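Local coordinates for protein biotin transporter BioY (PDB 4DVE) that binds biotin within the membrane and probably hands it on as the substrate-specific S component of an energy-coupling factor (ECF) ABC transporter, at residues G191-E194 and L195-R198; N156-L159 and L160-L163; A148-L151 and S152-N156. All coordinates share one frame; numbering follows the deposited sequence.

Contact 1: residues G191-E194 and L195-R198; sequences GGFE and LYFR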
# COMPACT_ATOMS: atom_id res chain seq x y z
N GLY A 191 -16.51 5.28 -13.20
CA GLY A 191 -17.44 4.43 -13.94
C GLY A 191 -17.57 2.99 -13.45
O GLY A 191 -18.47 2.69 -12.64
N GLY A 192 -16.68 2.10 -13.90
CA GLY A 192 -15.39 2.44 -14.55
C GLY A 192 -14.25 1.53 -14.02
O GLY A 192 -13.29 1.24 -14.72
N PHE A 193 -14.38 1.08 -12.79
CA PHE A 193 -13.42 0.15 -12.18
C PHE A 193 -14.06 -1.18 -11.87
O PHE A 193 -13.44 -2.08 -11.31
CB PHE A 193 -12.84 0.81 -10.94
CG PHE A 193 -11.94 1.95 -11.29
CD1 PHE A 193 -12.44 3.24 -11.38
CD2 PHE A 193 -10.63 1.72 -11.62
CE1 PHE A 193 -11.61 4.29 -11.73
CE2 PHE A 193 -9.79 2.76 -11.97
CZ PHE A 193 -10.29 4.05 -12.03
N GLU A 194 -15.31 -1.29 -12.31
CA GLU A 194 -16.17 -2.44 -12.10
C GLU A 194 -15.57 -3.73 -12.69
O GLU A 194 -15.73 -4.82 -12.12
CB GLU A 194 -17.55 -2.10 -12.70
CG GLU A 194 -18.38 -3.23 -13.25
CD GLU A 194 -17.86 -3.84 -14.53
OE1 GLU A 194 -17.46 -3.12 -15.47
OE2 GLU A 194 -17.88 -5.09 -14.59
N LEU A 195 -14.86 -3.59 -13.81
CA LEU A 195 -14.20 -4.71 -14.48
C LEU A 195 -13.31 -5.49 -13.49
O LEU A 195 -13.26 -6.72 -13.54
CB LEU A 195 -13.32 -4.21 -15.65
CG LEU A 195 -12.55 -5.19 -16.55
CD1 LEU A 195 -13.49 -6.22 -17.17
CD2 LEU A 195 -11.73 -4.47 -17.64
N TYR A 196 -12.62 -4.77 -12.60
CA TYR A 196 -11.61 -5.40 -11.73
C TYR A 196 -12.20 -6.16 -10.54
O TYR A 196 -11.46 -6.86 -9.84
CB TYR A 196 -10.57 -4.35 -11.28
CG TYR A 196 -10.05 -3.59 -12.48
CD1 TYR A 196 -9.40 -4.26 -13.51
CD2 TYR A 196 -10.37 -2.25 -12.66
CE1 TYR A 196 -9.02 -3.58 -14.68
CE2 TYR A 196 -10.00 -1.57 -13.83
CZ TYR A 196 -9.32 -2.23 -14.83
OH TYR A 196 -8.95 -1.54 -15.99
N PHE A 197 -13.50 -6.01 -10.30
CA PHE A 197 -14.16 -6.65 -9.15
C PHE A 197 -15.25 -7.63 -9.56
O PHE A 197 -16.03 -8.07 -8.73
CB PHE A 197 -14.72 -5.57 -8.21
CG PHE A 197 -13.66 -4.71 -7.66
CD1 PHE A 197 -12.88 -5.16 -6.59
CD2 PHE A 197 -13.33 -3.50 -8.26
CE1 PHE A 197 -11.84 -4.41 -6.11
CE2 PHE A 197 -12.28 -2.74 -7.76
CZ PHE A 197 -11.55 -3.20 -6.68
N ARG A 198 -15.30 -7.98 -10.84
CA ARG A 198 -16.15 -9.10 -11.27
C ARG A 198 -15.58 -10.41 -10.72
O ARG A 198 -16.36 -11.33 -10.48
CB ARG A 198 -16.22 -9.19 -12.79
CG ARG A 198 -16.84 -8.00 -13.47
CD ARG A 198 -16.87 -8.26 -14.98
NE ARG A 198 -17.03 -7.03 -15.74
CZ ARG A 198 -16.98 -6.95 -17.07
NH1 ARG A 198 -16.76 -8.03 -17.82
NH2 ARG A 198 -17.13 -5.76 -17.64
O HOH W 1 -11.75 0.09 -17.23
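Phe193 and Glu194 each offer a carbonyl to the amide three residues on, Phe193 O to Tyr196 N at 3.1 Å and Glu194 O to Phe197 N at 3.1 Å, so the C-terminal tail coils into a short 3-10 turn. Both donors stand well above the plane of the carbonyl they meet, Phe197 N by 58°, as such tight winding entails. The rings of Phe193 and Tyr196 lean obliquely against each other, Phe193 CD2 coming within 4.0 Å of Tyr196 CE2. With CG anti to the carbonyl carbon (chi1 -62°), Phe197 brings the edge of its own ring to Phe193 O, and CD2 lies 3.4 Å from that oxygen near the ring plane. Glu194 and Arg198 form a salt bridge, but the modelled separation of Glu194 OE2 and Arg198 NE is implausibly short, so the details of the pairing are doubtful. As modelled, carboxylate and guanidinium are nearly coplanar, and the bonds from Arg198 NH2 to both carboxylate oxygens are weak. The Arg198 chain runs extended from CG to NE, whereas the Glu194 chain bends at chi2 to bring its carboxylate across. Leu195 CD1 rests over the centre of the guanidinium, 3.5 Å above its plane. A water donates to Gly192 O at 3.2 Å and keeps a weak link to Tyr196 OH. The firmer partner of that hydroxyl is Thr19 OG1, to which it is hydrogen-bonded. The turn follows helix 170-189 in the chain and lies against two helices: Tyr196 touches Tyr22 of helix 13-33, the Tyr22 ring stacks with that of Phe193, and Leu195 and Arg198 touch Gln15 on the same helix, while Phe193 and Phe197 reach back to Arg188 on helix 170-189.

Contact 2: residues N156-L159 and L160-L163; sequences NIPL and LTSL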
# COMPACT_ATOMS: atom_id res chain seq x y z
N ASN A 156 17.92 -5.85 15.90
CA ASN A 156 18.19 -6.51 17.17
C ASN A 156 17.62 -5.68 18.31
O ASN A 156 18.35 -5.26 19.22
CB ASN A 156 19.69 -6.76 17.36
CG ASN A 156 19.99 -7.47 18.68
OD1 ASN A 156 19.16 -8.22 19.17
ND2 ASN A 156 21.17 -7.20 19.25
N ILE A 157 16.34 -5.40 18.24
CA ILE A 157 15.66 -4.78 19.35
C ILE A 157 14.50 -5.66 19.82
O ILE A 157 13.93 -6.40 19.02
CB ILE A 157 15.19 -3.35 19.04
CG1 ILE A 157 14.11 -3.32 18.00
CG2 ILE A 157 16.36 -2.48 18.55
CD1 ILE A 157 13.19 -2.15 18.24
N PRO A 158 14.16 -5.58 21.12
CA PRO A 158 13.09 -6.46 21.62
C PRO A 158 11.78 -6.27 20.85
O PRO A 158 11.42 -5.15 20.48
CB PRO A 158 12.97 -6.06 23.11
CG PRO A 158 14.27 -5.40 23.45
CD PRO A 158 14.68 -4.69 22.17
N LEU A 159 11.12 -7.39 20.60
CA LEU A 159 9.89 -7.42 19.87
C LEU A 159 8.84 -6.51 20.50
O LEU A 159 8.11 -5.83 19.78
CB LEU A 159 9.36 -8.85 19.78
CG LEU A 159 8.05 -8.96 18.96
CD1 LEU A 159 8.20 -8.38 17.56
CD2 LEU A 159 7.55 -10.40 18.91
N LEU A 160 8.75 -6.51 21.83
CA LEU A 160 7.78 -5.68 22.54
C LEU A 160 8.04 -4.21 22.30
O LEU A 160 7.12 -3.42 22.13
CB LEU A 160 7.83 -5.95 24.05
CG LEU A 160 6.78 -5.23 24.90
CD1 LEU A 160 5.38 -5.60 24.42
CD2 LEU A 160 6.97 -5.59 26.38
N THR A 161 9.31 -3.84 22.30
CA THR A 161 9.71 -2.47 22.02
C THR A 161 9.36 -2.03 20.61
O THR A 161 8.92 -0.91 20.39
CB THR A 161 11.22 -2.34 22.27
OG1 THR A 161 11.44 -2.65 23.63
CG2 THR A 161 11.75 -0.95 21.95
N SER A 162 9.60 -2.91 19.66
CA SER A 162 9.28 -2.63 18.27
C SER A 162 7.76 -2.48 18.08
O SER A 162 7.30 -1.52 17.45
CB SER A 162 9.81 -3.75 17.38
OG SER A 162 9.56 -3.44 16.03
N LEU A 163 6.99 -3.41 18.65
CA LEU A 163 5.55 -3.38 18.50
C LEU A 163 4.93 -2.11 19.10
O LEU A 163 4.08 -1.46 18.48
CB LEU A 163 4.91 -4.62 19.14
CG LEU A 163 5.16 -5.92 18.38
CD1 LEU A 163 4.81 -7.11 19.30
CD2 LEU A 163 4.32 -5.93 17.09
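Pro158 and Ser162 set the start of the short helix 159-165: Pro158 occupies the N-cap position, and its carbonyl O receives Ser162 N at 3.0 Å, in the carbonyl plane. The next bond of the helix runs from Leu163 N to Leu159 O. Along the Leu163 side chain, CB passes Leu159 O at 3.5 Å, and CG comes closer to the same oxygen, at 3.3 Å. CD1 then reaches the neighbouring side chain, 3.7 Å from Leu159 CG. The first torsion, chi1 -72°, places Leu163 CG beside its own backbone N, and this turns the branch back toward the preceding helical turn, where the two leucines cross. Leu163 also packs on Phe145 and Ala148 of helix 128-155, so with an alanine here the flank of Leu159 CG would probably lose its cover and the joint between the two helices would slacken. The Pro158 ring lies alongside Thr161, pointing the same way, with Pro158 CB 3.8 Å from Thr161 OG1. Ser162, buried, turns its hydroxyl to the earlier helix, where OG is hydrogen-bonded to Ala148 O. Ile157 comes up beside Ser162: CD1, the tip of its longer branch, sits 3.8 Å from Ser162 CB.

Contact 3: residues A148-L151 and S152-N156; sequences AIWL and SFQSN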
# COMPACT_ATOMS: atom_id res chain seq x y z
N ALA A 148 7.10 -4.39 12.05
CA ALA A 148 7.56 -4.40 13.44
C ALA A 148 8.36 -5.67 13.77
O ALA A 148 9.40 -5.61 14.46
CB ALA A 148 6.37 -4.24 14.40
N ILE A 149 7.91 -6.80 13.23
CA ILE A 149 8.63 -8.06 13.46
C ILE A 149 9.98 -8.06 12.76
O ILE A 149 11.02 -8.44 13.34
CB ILE A 149 7.78 -9.27 13.03
CG1 ILE A 149 6.58 -9.39 13.96
CG2 ILE A 149 8.56 -10.58 13.08
CD1 ILE A 149 5.53 -10.32 13.38
N TRP A 150 9.98 -7.64 11.51
CA TRP A 150 11.21 -7.55 10.75
C TRP A 150 12.20 -6.61 11.40
O TRP A 150 13.37 -6.95 11.57
CB TRP A 150 10.90 -7.07 9.36
CG TRP A 150 12.09 -6.91 8.48
CD1 TRP A 150 13.05 -5.90 8.49
CD2 TRP A 150 12.45 -7.76 7.36
NE1 TRP A 150 13.98 -6.09 7.51
CE2 TRP A 150 13.67 -7.19 6.79
CE3 TRP A 150 11.89 -8.90 6.78
CZ2 TRP A 150 14.29 -7.75 5.67
CZ3 TRP A 150 12.53 -9.46 5.66
CH2 TRP A 150 13.70 -8.90 5.12
N LEU A 151 11.72 -5.44 11.79
CA LEU A 151 12.53 -4.47 12.51
C LEU A 151 13.21 -5.06 13.75
O LEU A 151 14.40 -4.86 13.95
CB LEU A 151 11.68 -3.26 12.89
CG LEU A 151 12.38 -2.18 13.70
CD1 LEU A 151 13.54 -1.52 12.93
CD2 LEU A 151 11.33 -1.19 14.20
N SER A 152 12.43 -5.75 14.57
CA SER A 152 12.93 -6.42 15.76
C SER A 152 14.13 -7.32 15.43
O SER A 152 15.18 -7.25 16.06
CB SER A 152 11.81 -7.25 16.40
OG SER A 152 12.28 -7.89 17.56
N PHE A 153 13.96 -8.14 14.40
CA PHE A 153 15.02 -9.04 13.98
C PHE A 153 16.18 -8.29 13.36
O PHE A 153 17.30 -8.53 13.72
CB PHE A 153 14.51 -10.14 13.03
CG PHE A 153 13.84 -11.29 13.74
CD1 PHE A 153 14.60 -12.30 14.33
CD2 PHE A 153 12.45 -11.37 13.82
CE1 PHE A 153 13.98 -13.35 14.99
CE2 PHE A 153 11.83 -12.42 14.48
CZ PHE A 153 12.60 -13.41 15.06
N GLN A 154 15.95 -7.38 12.44
CA GLN A 154 17.14 -6.82 11.75
C GLN A 154 17.89 -5.76 12.54
O GLN A 154 19.06 -5.58 12.32
CB GLN A 154 16.86 -6.42 10.29
CG GLN A 154 16.44 -5.01 10.04
CD GLN A 154 17.53 -3.97 10.19
OE1 GLN A 154 18.59 -4.02 9.58
NE2 GLN A 154 17.23 -2.99 10.96
N SER A 155 17.23 -5.05 13.45
CA SER A 155 17.91 -4.06 14.25
C SER A 155 18.24 -4.59 15.65
O SER A 155 18.76 -3.86 16.46
CB SER A 155 17.07 -2.79 14.37
OG SER A 155 17.06 -2.18 13.10
N ASN A 156 17.92 -5.85 15.90
CA ASN A 156 18.19 -6.51 17.17
C ASN A 156 17.62 -5.68 18.31
O ASN A 156 18.35 -5.26 19.22
CB ASN A 156 19.69 -6.76 17.36
CG ASN A 156 19.99 -7.47 18.68
OD1 ASN A 156 19.16 -8.22 19.17
ND2 ASN A 156 21.17 -7.20 19.25
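The C-terminal turns of helix 128-155, predicted to span the membrane for most of its length, bring Ile149 against Phe153 and Trp150 against Gln154. Ile149 CG2 lies 4.0 Å from Phe153 CE2, the two side chains side by side and directed the same way. Phe153 also sets its ring edge against the backbone, with CD2 3.3 Å from Ile149 O near the ring plane. Trp150 swings its indole forward along the helix, CG being anti to the backbone N (chi1 179°). Its NE1 comes to 3.7 Å from Gln154 CG, an oblique contact with the aliphatic part of that chain. The NE1 hydrogen is spent on Gly97 O, which ties the indole to a loop. Regular alpha-helical bonds persist to the last turn: Gln154 N meets Trp150 O at 2.8 Å, nearly in line with the carbonyl, and Ser155 N meets Leu151 O at 2.9 Å. Asn156 then takes positive phi and leaves the helical path. Ser152 OG is hydrogen-bonded to Ile157 O in the following loop, bridging the end of the helix to the connection. Buried Leu151, about 9 Å by its side chain from the bound biotin, packs on Ile44 and Pro98, and its CD1 lies 4.0 Å from Ser155 CB.

Along the chain, contact 3 comes first, on the last turns of helix 128-155; contact 2 opens at Asn156, which both share, and carries the chain through a short connection into helix 159-165. None of the three nests in or crosses another: they run in series, each joining residues only a few positions apart. Contacts 2 and 3 have centres 7 Å apart and touch through serine hydroxyls that bind backbone carbonyls in both directions, tying the end of helix 128-155 to helix 159-165 and the connection between them. Helix 170-189 then leads to contact 1, on the opposite side of the chain's centre, about 28 Å from contact 2 between nearest atoms, where the tail folds back on helix 13-33.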